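PDB 3U24: putative Lipoprotein from Shewanella oneidensis, which is of unknown function but binds zinc and, as a DUF885 member of the metallopeptidase MA clan, may act as a zinc-dependent hydrolase. Local coordinates for residues Thr375-Thr380 with Ile407-Pro412; Tyr415-Tyr420 with Ala436-Trp441; Arg324-Glu329 with Ile401-Asn406; Asp317-Glu322 with Glu391-Glu396. All coordinates share one frame; numbering follows the deposited sequence.

Following the chain, helix 319-337 supplies the first halves of interactions 4 and 3, at 317-322 and 324-329, and strand 376-379 supplies that of interaction 1. The second halves follow in the same order, on helix 387-396 for interaction 4, then on consecutive turns of helix 401-409 and the loop behind it for interactions 3 and 1. These three loops therefore cross one another rather than nest. Further on, interaction 2 closes a short loop, containing helix 427-432, between helices 414-423 and 435-451. Interactions 1 and 2 share a zinc ion and a water molecule. Y377 joins interaction 1 to interaction 3 through N406, and V379 packs on F319 of interaction 4.

Interaction 1: residues Thr375-Thr380 with Ile407-Pro412; sequences TYYNVT and IHEAIP. With ZN (zinc ion), chain F.
Y377 of strand 376-379 lies against E409 and A410, which sit where helix 401-409 ends inside an HEAIPGH sequence, which resembles a lengthened HExxH motif of zinc metallopeptidases. The contact is apolar. With CG anti to the backbone N (chi1 -169°), the tyrosine reaches out from the strand. Its CE1 and OH meet E409 CB, the OH at 3.5 Å, while Y377 CE2, across the ring, is 4.0 Å from A410 CB. V379 CG2, two residues along the same strand, lies over the centre of the opposite ring face, 3.9 Å above its plane.

No hydrogen bond links the two segments. The Y377 hydroxyl is instead bonded to N406 OD1, one turn earlier in helix 401-409, while the ring carbons pack on E409 CB and A410 CB.

The carboxylate end of E409 faces the zinc site without binding the metal. Its chain takes CG beside the backbone N and bends at chi2 (-66°), which carries the carboxylate away from Y377. H408 NE2 binds the zinc ion at 1.9 Å, with H414 and E439 as further protein ligands. E409 itself stays in the second shell, a position consistent with that of the HExxH glutamate in zinc peptidases: the zinc-bound water, 2.1 Å from the metal, donates a 2.6 Å hydrogen bond to E409 OE2.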
# COMPACT_ATOMS: atom_id res chain seq x y z
N THR A 375 -11.12 15.01 -5.02
CA THR A 375 -10.00 14.59 -4.15
C THR A 375 -10.13 15.23 -2.79
O THR A 375 -10.22 16.43 -2.71
CB THR A 375 -8.61 15.01 -4.73
OG1 THR A 375 -8.47 14.50 -6.07
CG2 THR A 375 -7.46 14.46 -3.86
N TYR A 376 -10.12 14.41 -1.74
CA TYR A 376 -10.16 14.89 -0.34
C TYR A 376 -9.02 14.40 0.58
O TYR A 376 -8.40 13.37 0.33
CB TYR A 376 -11.46 14.42 0.34
CG TYR A 376 -12.71 14.68 -0.44
CD1 TYR A 376 -13.42 15.87 -0.28
CD2 TYR A 376 -13.20 13.72 -1.34
CE1 TYR A 376 -14.59 16.10 -1.00
CE2 TYR A 376 -14.37 13.96 -2.06
CZ TYR A 376 -15.06 15.14 -1.89
OH TYR A 376 -16.20 15.38 -2.62
N TYR A 377 -8.81 15.12 1.68
CA TYR A 377 -8.01 14.65 2.80
C TYR A 377 -8.96 14.13 3.88
O TYR A 377 -9.58 14.92 4.62
CB TYR A 377 -7.14 15.78 3.34
CG TYR A 377 -6.05 15.44 4.34
CD1 TYR A 377 -5.63 14.14 4.57
CD2 TYR A 377 -5.39 16.46 5.01
CE1 TYR A 377 -4.61 13.86 5.47
CE2 TYR A 377 -4.36 16.20 5.90
CZ TYR A 377 -3.97 14.90 6.13
OH TYR A 377 -2.98 14.66 7.04
N ASN A 378 -9.09 12.81 3.94
CA ASN A 378 -9.90 12.10 4.94
C ASN A 378 -9.19 12.08 6.29
O ASN A 378 -8.16 11.44 6.45
CB ASN A 378 -10.16 10.67 4.50
CG ASN A 378 -10.97 10.58 3.23
OD1 ASN A 378 -11.96 11.30 3.06
ND2 ASN A 378 -10.56 9.71 2.31
N VAL A 379 -9.75 12.78 7.26
CA VAL A 379 -9.19 12.85 8.60
C VAL A 379 -10.30 12.37 9.52
O VAL A 379 -11.37 12.98 9.53
CB VAL A 379 -8.83 14.29 8.96
CG1 VAL A 379 -8.53 14.42 10.44
CG2 VAL A 379 -7.64 14.75 8.13
N THR A 380 -10.08 11.26 10.23
CA THR A 380 -11.15 10.69 11.07
C THR A 380 -11.28 11.40 12.40
O THR A 380 -10.33 11.31 13.21
CB THR A 380 -10.94 9.19 11.37
OG1 THR A 380 -10.73 8.52 10.13
CG2 THR A 380 -12.19 8.60 12.11
N ILE A 407 2.60 16.77 6.65
CA ILE A 407 3.61 16.88 5.63
C ILE A 407 3.55 15.66 4.72
O ILE A 407 3.50 15.81 3.48
CB ILE A 407 5.01 17.06 6.25
CG1 ILE A 407 5.10 18.47 6.91
CG2 ILE A 407 6.10 16.82 5.23
CD1 ILE A 407 6.37 18.73 7.70
N HIS A 408 3.55 14.47 5.33
CA HIS A 408 3.57 13.20 4.61
C HIS A 408 2.36 13.09 3.73
O HIS A 408 2.45 12.71 2.57
CB HIS A 408 3.62 12.02 5.60
CG HIS A 408 3.56 10.63 4.97
ND1 HIS A 408 4.62 9.81 4.94
CD2 HIS A 408 2.52 9.94 4.33
CE1 HIS A 408 4.28 8.63 4.29
NE2 HIS A 408 3.01 8.70 3.93
N GLU A 409 1.20 13.38 4.29
CA GLU A 409 -0.07 13.11 3.59
C GLU A 409 -0.50 14.20 2.65
O GLU A 409 -1.09 13.93 1.62
CB GLU A 409 -1.20 12.88 4.62
CG GLU A 409 -1.05 11.60 5.40
CD GLU A 409 -1.19 10.39 4.52
OE1 GLU A 409 -1.84 10.53 3.46
OE2 GLU A 409 -0.68 9.30 4.88
N ALA A 410 -0.17 15.44 2.95
CA ALA A 410 -0.74 16.57 2.25
C ALA A 410 0.32 17.43 1.56
O ALA A 410 0.46 17.41 0.34
CB ALA A 410 -1.60 17.42 3.20
N ILE A 411 1.08 18.21 2.32
CA ILE A 411 1.93 19.19 1.68
C ILE A 411 3.32 19.21 2.26
O ILE A 411 3.47 19.44 3.43
CB ILE A 411 1.25 20.58 1.76
CG1 ILE A 411 0.34 20.70 0.52
CG2 ILE A 411 2.29 21.69 1.84
CD1 ILE A 411 -0.96 21.43 0.72
N PRO A 412 4.36 18.93 1.44
CA PRO A 412 4.39 18.62 0.04
C PRO A 412 4.47 17.12 -0.26
O PRO A 412 5.06 16.72 -1.29
CB PRO A 412 5.67 19.31 -0.39
CG PRO A 412 6.59 19.05 0.74
CD PRO A 412 5.72 19.14 1.97
ZN ZN F . 2.17 7.47 2.77
O HOH W 1 0.35 7.11 3.83

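Interaction 2: residues Tyr415-Tyr420 with Ala436-Trp441; sequences YTQLVY and AMVEGW. With ZN (zinc ion), chain F.
Q417 starts with CG anti to its N (chi1 -173°) and then bends at chi2 (-95°), a turn that lays its amide across the flank of helix 435-451. W441 likewise sends its CG anti to the backbone N, bringing the indole alongside the glutamine, where Q417 CB lies 3.6 Å from W441 CD1. The two side chains run antiparallel, one beside the other. Farther out, Q417 OE1 comes 3.8 Å from the SE atom of M437, a selenomethionine, and Q417 NE2 is 3.7 Å from V438 CG2.

No direct hydrogen bond joins the helices. A water stands in for it, accepting from Q417 NE2 at 2.9 Å and donating to V438 O at 2.6 Å. Outside the pair, Q417 OE1 has a weak hydrogen bond with S560 OG, while W441 NE1 is bonded to P412 O in the loop between the two metal-binding histidines. The N-to-C directions of the two short helical segments differ by 133° and their axes are 10.4 Å apart, with Q417 and the water bridging the gap.

Next to V438, E439 turns away from this interface and grips the zinc ion with both oxygens, OE1 at 2.1 Å. Its place, on a helix farther along the chain than the histidine-bearing sequence, resembles that of the glutamate ligand of gluzincin metallopeptidases.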
# COMPACT_ATOMS: atom_id res chain seq x y z
N TYR A 415 -0.42 14.54 -1.44
CA TYR A 415 -1.37 15.32 -2.26
C TYR A 415 -0.61 16.09 -3.34
O TYR A 415 -1.02 16.08 -4.52
CB TYR A 415 -2.26 16.25 -1.44
CG TYR A 415 -3.13 17.19 -2.26
CD1 TYR A 415 -4.19 16.72 -2.97
CD2 TYR A 415 -2.87 18.57 -2.33
CE1 TYR A 415 -4.97 17.55 -3.73
CE2 TYR A 415 -3.66 19.41 -3.08
CZ TYR A 415 -4.72 18.88 -3.79
OH TYR A 415 -5.58 19.69 -4.57
N THR A 416 0.50 16.70 -2.95
CA THR A 416 1.31 17.43 -3.89
C THR A 416 1.83 16.55 -5.01
O THR A 416 1.76 16.94 -6.18
CB THR A 416 2.47 18.10 -3.19
OG1 THR A 416 1.91 18.92 -2.15
CG2 THR A 416 3.26 18.99 -4.13
N GLN A 417 2.34 15.38 -4.65
CA GLN A 417 2.84 14.46 -5.64
C GLN A 417 1.72 13.99 -6.58
O GLN A 417 1.96 13.79 -7.78
CB GLN A 417 3.50 13.25 -4.96
CG GLN A 417 4.22 12.29 -5.92
CD GLN A 417 3.38 11.08 -6.38
OE1 GLN A 417 3.40 10.71 -7.56
NE2 GLN A 417 2.71 10.44 -5.45
N LEU A 418 0.50 13.81 -6.06
CA LEU A 418 -0.63 13.43 -6.91
C LEU A 418 -0.97 14.54 -7.91
O LEU A 418 -1.22 14.27 -9.06
CB LEU A 418 -1.88 13.11 -6.07
CG LEU A 418 -3.26 12.95 -6.76
CD1 LEU A 418 -3.32 11.68 -7.61
CD2 LEU A 418 -4.36 12.91 -5.70
N VAL A 419 -1.04 15.78 -7.46
CA VAL A 419 -1.26 16.90 -8.37
C VAL A 419 -0.19 16.93 -9.47
O VAL A 419 -0.51 17.03 -10.66
CB VAL A 419 -1.31 18.25 -7.65
CG1 VAL A 419 -1.36 19.41 -8.67
CG2 VAL A 419 -2.50 18.30 -6.71
N TYR A 420 1.08 16.79 -9.10
CA TYR A 420 2.12 16.79 -10.10
C TYR A 420 1.93 15.64 -11.08
O TYR A 420 2.02 15.86 -12.29
CB TYR A 420 3.53 16.84 -9.51
CG TYR A 420 4.01 18.28 -9.24
CD1 TYR A 420 3.61 18.95 -8.13
CD2 TYR A 420 4.83 18.94 -10.13
CE1 TYR A 420 4.03 20.24 -7.89
CE2 TYR A 420 5.24 20.25 -9.92
CZ TYR A 420 4.84 20.90 -8.79
OH TYR A 420 5.26 22.17 -8.50
N ALA A 436 6.55 2.15 -4.10
CA ALA A 436 7.77 2.59 -3.43
C ALA A 436 8.06 4.06 -3.71
O ALA A 436 8.54 4.74 -2.84
CB ALA A 436 8.95 1.75 -3.87
N MSE A 437 7.86 4.52 -4.95
CA MSE A 437 8.13 5.93 -5.30
C MSE A 437 7.15 6.83 -4.57
O MSE A 437 7.56 7.80 -3.98
CB MSE A 437 8.05 6.16 -6.82
CG MSE A 437 8.26 7.61 -7.29
SE MSE A 437 6.57 8.63 -7.17
CE MSE A 437 7.31 10.42 -7.65
N VAL A 438 5.87 6.45 -4.55
CA VAL A 438 4.79 7.27 -3.99
C VAL A 438 5.00 7.42 -2.49
O VAL A 438 5.03 8.54 -1.93
CB VAL A 438 3.40 6.65 -4.33
CG1 VAL A 438 2.27 7.23 -3.46
CG2 VAL A 438 3.14 6.75 -5.85
N GLU A 439 5.26 6.31 -1.83
CA GLU A 439 5.54 6.37 -0.40
C GLU A 439 6.91 6.98 -0.09
O GLU A 439 7.02 7.77 0.85
CB GLU A 439 5.43 4.98 0.24
CG GLU A 439 4.00 4.58 0.45
CD GLU A 439 3.23 5.55 1.36
OE1 GLU A 439 3.85 6.25 2.22
OE2 GLU A 439 1.99 5.60 1.21
N GLY A 440 7.95 6.58 -0.85
CA GLY A 440 9.29 7.14 -0.65
C GLY A 440 9.31 8.66 -0.73
O GLY A 440 9.96 9.31 0.07
N TRP A 441 8.57 9.21 -1.70
CA TRP A 441 8.43 10.65 -1.80
C TRP A 441 7.85 11.23 -0.51
O TRP A 441 8.37 12.23 0.01
CB TRP A 441 7.56 11.05 -3.00
CG TRP A 441 7.24 12.49 -2.97
CD1 TRP A 441 6.07 13.08 -2.50
CD2 TRP A 441 8.13 13.61 -3.30
NE1 TRP A 441 6.17 14.45 -2.56
CE2 TRP A 441 7.37 14.83 -3.02
CE3 TRP A 441 9.41 13.72 -3.80
CZ2 TRP A 441 7.90 16.09 -3.24
CZ3 TRP A 441 9.95 14.99 -3.98
CH2 TRP A 441 9.21 16.14 -3.72
ZN ZN F . 2.17 7.47 2.77
O HOH W 2 3.52 10.58 -2.67
O HOH W 1 0.35 7.11 3.83

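Interaction 3: residues Arg324-Glu329 with Ile401-Asn406; sequences RKQIPE and ILQILN
Q326 and N406 supply the polar link between helices 319-337 and 401-409, whose short segments cross at -61° with axes 10.3 Å apart. N406 ND2 donates to Q326 OE1 at 2.7 Å with an N-H...O angle of 151°. The acceptor lies close to the amide plane of N406, but the donor stands well above the carbonyl plane of Q326, so the bond does not lie on a lone pair. The two amides are turned steeply against each other.

Van der Waals packing surrounds this bond. Q326 stretches out straight (chi2 -174°) and passes perpendicular to Q403, and its NE2 comes 3.6 Å from Q403 CG; the carbonyl tip touches the backbone as well, Q326 OE1 lying 3.4 Å from Q403 CA. Beyond it, Q326 NE2 is 4.1 Å from L402 CD2.

The outer bonds of the amides run elsewhere. Q326 NE2 donates to E322 OE2 a turn earlier, N406 OD1 pairs with Y377 OH, and Q403 OE1 with Y454 OH. On the outward side of helix 319-337, which is kinked at P328, K325 NZ makes a salt bridge to E329 OE2 at 2.9 Å.

Both ends of the Q326 and N406 amides are thus engaged in a buried setting, so the hydrogen bonds fix which end of each is oxygen and which nitrogen. Together they form a polar chain from E322 to Y377, the tyrosine that packs on E409 next to the zinc site.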
# COMPACT_ATOMS: atom_id res chain seq x y z
N ARG A 324 -7.04 21.36 9.64
CA ARG A 324 -7.38 22.42 8.67
C ARG A 324 -6.50 23.65 8.85
O ARG A 324 -6.14 24.32 7.88
CB ARG A 324 -8.81 22.92 8.85
CG ARG A 324 -9.91 21.97 8.44
CD ARG A 324 -11.24 22.70 8.16
NE ARG A 324 -12.15 21.71 7.62
CZ ARG A 324 -13.03 21.00 8.33
NH1 ARG A 324 -13.21 21.23 9.62
NH2 ARG A 324 -13.74 20.08 7.72
N LYS A 325 -6.18 23.98 10.08
CA LYS A 325 -5.31 25.12 10.36
C LYS A 325 -3.87 24.87 9.84
O LYS A 325 -3.22 25.79 9.28
CB LYS A 325 -5.35 25.38 11.88
CG LYS A 325 -4.48 26.50 12.42
CD LYS A 325 -4.62 26.62 13.94
CE LYS A 325 -3.68 27.68 14.52
NZ LYS A 325 -2.24 27.30 14.35
N GLN A 326 -3.40 23.63 9.95
CA GLN A 326 -2.00 23.30 9.62
C GLN A 326 -1.71 23.33 8.12
O GLN A 326 -0.64 23.76 7.71
CB GLN A 326 -1.57 21.95 10.20
CG GLN A 326 -1.22 22.06 11.66
CD GLN A 326 -0.66 20.78 12.24
OE1 GLN A 326 -0.23 19.88 11.50
NE2 GLN A 326 -0.67 20.69 13.56
N ILE A 327 -2.67 22.89 7.32
CA ILE A 327 -2.39 22.78 5.91
C ILE A 327 -1.97 24.13 5.29
O ILE A 327 -0.93 24.17 4.61
CB ILE A 327 -3.53 22.04 5.18
CG1 ILE A 327 -3.51 20.58 5.62
CG2 ILE A 327 -3.32 22.10 3.66
CD1 ILE A 327 -4.71 19.79 5.19
N PRO A 328 -2.72 25.23 5.56
CA PRO A 328 -2.25 26.50 5.04
C PRO A 328 -0.94 26.97 5.63
O PRO A 328 -0.25 27.75 5.00
CB PRO A 328 -3.39 27.50 5.37
CG PRO A 328 -4.59 26.67 5.76
CD PRO A 328 -4.18 25.20 5.70
N GLU A 329 -0.60 26.51 6.83
CA GLU A 329 0.71 26.84 7.40
C GLU A 329 1.85 26.13 6.64
O GLU A 329 2.92 26.69 6.44
CB GLU A 329 0.78 26.50 8.90
CG GLU A 329 0.00 27.46 9.81
CD GLU A 329 -0.12 27.00 11.28
OE1 GLU A 329 0.17 25.81 11.62
OE2 GLU A 329 -0.54 27.84 12.12
N ILE A 401 4.06 14.99 15.92
CA ILE A 401 3.84 13.95 14.93
C ILE A 401 2.67 14.33 14.02
O ILE A 401 2.68 13.98 12.86
CB ILE A 401 3.61 12.57 15.57
CG1 ILE A 401 4.90 12.03 16.22
CG2 ILE A 401 3.00 11.57 14.60
CD1 ILE A 401 6.10 11.81 15.33
N LEU A 402 1.68 15.04 14.53
CA LEU A 402 0.57 15.49 13.71
C LEU A 402 1.04 16.41 12.55
O LEU A 402 0.51 16.35 11.47
CB LEU A 402 -0.47 16.20 14.59
CG LEU A 402 -1.73 16.68 13.86
CD1 LEU A 402 -2.36 15.53 13.04
CD2 LEU A 402 -2.71 17.34 14.83
N GLN A 403 2.08 17.21 12.79
CA GLN A 403 2.63 18.10 11.78
C GLN A 403 3.38 17.27 10.72
O GLN A 403 3.17 17.41 9.52
CB GLN A 403 3.56 19.11 12.43
CG GLN A 403 2.92 20.08 13.43
CD GLN A 403 3.97 21.01 14.04
OE1 GLN A 403 4.59 21.80 13.32
NE2 GLN A 403 4.21 20.92 15.35
N ILE A 404 4.19 16.32 11.18
CA ILE A 404 4.84 15.38 10.29
C ILE A 404 3.85 14.54 9.46
O ILE A 404 4.08 14.31 8.27
CB ILE A 404 5.78 14.45 11.06
CG1 ILE A 404 6.94 15.26 11.59
CG2 ILE A 404 6.32 13.33 10.17
CD1 ILE A 404 7.63 14.50 12.70
N LEU A 405 2.75 14.10 10.07
CA LEU A 405 1.70 13.40 9.31
C LEU A 405 1.10 14.26 8.18
O LEU A 405 0.83 13.76 7.08
CB LEU A 405 0.54 12.95 10.24
CG LEU A 405 -0.68 12.26 9.58
CD1 LEU A 405 -0.32 10.87 9.06
CD2 LEU A 405 -1.90 12.19 10.52
N ASN A 406 0.87 15.52 8.47
CA ASN A 406 0.30 16.43 7.48
C ASN A 406 1.30 16.77 6.35
O ASN A 406 0.89 16.99 5.22
CB ASN A 406 -0.25 17.69 8.17
CG ASN A 406 -1.52 17.41 8.98
OD1 ASN A 406 -2.32 16.51 8.64
ND2 ASN A 406 -1.71 18.19 10.09

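Interaction 4: residues Asp317-Glu322 with Glu391-Glu396; sequences DDFVSE and ESYLRE. With ZN (zinc ion), chain J; ZN (zinc ion), chain E.
The first turn of helix 319-337 meets helix 387-396 in a small apolar cluster between segments that each carry a zinc-binding glutamate, with F319 on one helix and Y393 and L394 on the other. F319 CZ is 3.8 Å from Y393 CE1 and close to the plane of the tyrosine ring. Y393 turns its edge toward the phenylalanine face in an offset edge-to-face pair, with ring centroids 5.8 Å apart and planes at 73°. Both residues hold CG anti to the backbone N (chi1 -178° for F319), and their side chains cross at about a right angle. L394 works differently: its CG sits beside the backbone N, and its CD2 branch, not the extended CD1, comes 3.9 Å from F319 CD1.

The same phenylalanine has two further neighbours. F319 also touches V379 of strand 376-379 and L402 of helix 401-409, the helix that leads into the histidine-bearing HEAIPGH sequence.

Neither glutamate takes part in the cluster; each binds zinc. E391 chelates one zinc ion, OE2 at 2.1 Å and OE1 at 2.5 Å, with H313 as a further ligand. R395 fixes this carboxylate from the same helix: NE donates to the anti lone pair of E391 OE2 at 2.7 Å, in the guanidinium plane. At the far end of segment 317-322, E322 OE2 binds a second zinc ion at a long 2.6 Å, and two waters are also bound to that ion.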
# COMPACT_ATOMS: atom_id res chain seq x y z
N ASP A 317 -11.48 17.09 20.62
CA ASP A 317 -12.56 17.68 19.83
C ASP A 317 -12.04 18.70 18.77
O ASP A 317 -12.75 19.02 17.83
CB ASP A 317 -13.60 18.32 20.76
CG ASP A 317 -14.53 17.29 21.49
OD1 ASP A 317 -14.42 16.06 21.27
OD2 ASP A 317 -15.38 17.73 22.29
N ASP A 318 -10.79 19.16 18.90
CA ASP A 318 -10.17 20.05 17.92
C ASP A 318 -9.25 19.38 16.90
O ASP A 318 -8.55 20.06 16.18
CB ASP A 318 -9.40 21.15 18.65
CG ASP A 318 -10.31 22.01 19.52
OD1 ASP A 318 -11.49 22.19 19.14
OD2 ASP A 318 -9.84 22.47 20.58
N PHE A 319 -9.26 18.07 16.83
CA PHE A 319 -8.32 17.33 16.02
C PHE A 319 -8.43 17.78 14.54
O PHE A 319 -7.44 18.19 13.92
CB PHE A 319 -8.56 15.82 16.16
CG PHE A 319 -7.58 14.99 15.39
CD1 PHE A 319 -6.29 14.84 15.83
CD2 PHE A 319 -7.97 14.33 14.23
CE1 PHE A 319 -5.37 14.06 15.10
CE2 PHE A 319 -7.06 13.56 13.50
CZ PHE A 319 -5.76 13.44 13.92
N VAL A 320 -9.64 17.73 14.03
CA VAL A 320 -9.94 18.03 12.61
C VAL A 320 -9.64 19.51 12.29
O VAL A 320 -9.00 19.80 11.33
CB VAL A 320 -11.39 17.62 12.25
CG1 VAL A 320 -11.74 18.08 10.85
CG2 VAL A 320 -11.56 16.09 12.37
N SER A 321 -10.08 20.44 13.12
CA SER A 321 -9.70 21.84 13.01
C SER A 321 -8.20 22.09 13.05
O SER A 321 -7.73 23.00 12.36
CB SER A 321 -10.29 22.62 14.17
OG SER A 321 -11.65 22.73 13.96
N GLU A 322 -7.46 21.32 13.86
CA GLU A 322 -6.00 21.56 13.94
C GLU A 322 -5.42 21.19 12.59
O GLU A 322 -4.54 21.90 12.07
CB GLU A 322 -5.34 20.79 15.09
CG GLU A 322 -3.80 20.92 15.21
CD GLU A 322 -3.32 22.36 15.41
OE1 GLU A 322 -4.04 23.14 16.05
OE2 GLU A 322 -2.22 22.74 14.91
N GLU A 391 -7.25 8.93 23.73
CA GLU A 391 -6.06 9.46 24.32
C GLU A 391 -4.83 8.75 23.75
O GLU A 391 -3.84 9.42 23.46
CB GLU A 391 -6.08 9.40 25.83
CG GLU A 391 -4.80 9.86 26.50
CD GLU A 391 -4.51 11.36 26.46
OE1 GLU A 391 -5.39 12.22 26.24
OE2 GLU A 391 -3.32 11.67 26.72
N SER A 392 -4.89 7.44 23.56
CA SER A 392 -3.73 6.74 22.98
C SER A 392 -3.42 7.22 21.57
O SER A 392 -2.26 7.33 21.17
CB SER A 392 -3.91 5.22 22.96
OG SER A 392 -3.81 4.69 24.27
N TYR A 393 -4.47 7.48 20.80
CA TYR A 393 -4.34 7.96 19.45
C TYR A 393 -3.69 9.33 19.44
O TYR A 393 -2.80 9.56 18.64
CB TYR A 393 -5.70 8.02 18.80
CG TYR A 393 -5.69 8.35 17.35
CD1 TYR A 393 -5.74 9.69 16.93
CD2 TYR A 393 -5.65 7.34 16.36
CE1 TYR A 393 -5.74 10.02 15.57
CE2 TYR A 393 -5.66 7.67 15.00
CZ TYR A 393 -5.70 9.01 14.60
OH TYR A 393 -5.71 9.38 13.26
N LEU A 394 -4.14 10.22 20.31
CA LEU A 394 -3.59 11.56 20.38
C LEU A 394 -2.16 11.56 20.87
O LEU A 394 -1.39 12.44 20.47
CB LEU A 394 -4.46 12.46 21.26
CG LEU A 394 -5.84 12.78 20.68
CD1 LEU A 394 -6.75 13.43 21.71
CD2 LEU A 394 -5.68 13.70 19.47
N ARG A 395 -1.77 10.59 21.69
CA ARG A 395 -0.36 10.46 22.04
C ARG A 395 0.55 10.03 20.87
O ARG A 395 1.69 10.47 20.77
CB ARG A 395 -0.18 9.53 23.20
CG ARG A 395 -0.85 10.11 24.41
CD ARG A 395 -0.28 9.64 25.70
NE ARG A 395 -1.15 10.12 26.79
CZ ARG A 395 -1.07 9.67 28.03
NH1 ARG A 395 -0.15 8.78 28.33
NH2 ARG A 395 -1.89 10.12 28.96
N GLU A 396 0.03 9.15 20.01
CA GLU A 396 0.71 8.76 18.79
C GLU A 396 0.78 10.00 17.87
O GLU A 396 1.87 10.41 17.44
CB GLU A 396 -0.09 7.64 18.11
CG GLU A 396 0.67 6.38 17.71
CD GLU A 396 -0.04 5.59 16.61
OE1 GLU A 396 -1.17 5.07 16.85
OE2 GLU A 396 0.54 5.50 15.49
ZN ZN J . -0.59 24.63 15.63
ZN ZN E . -3.54 13.77 26.71
O HOH W 3 -0.82 24.15 17.88
O HOH W 4 1.76 23.81 15.01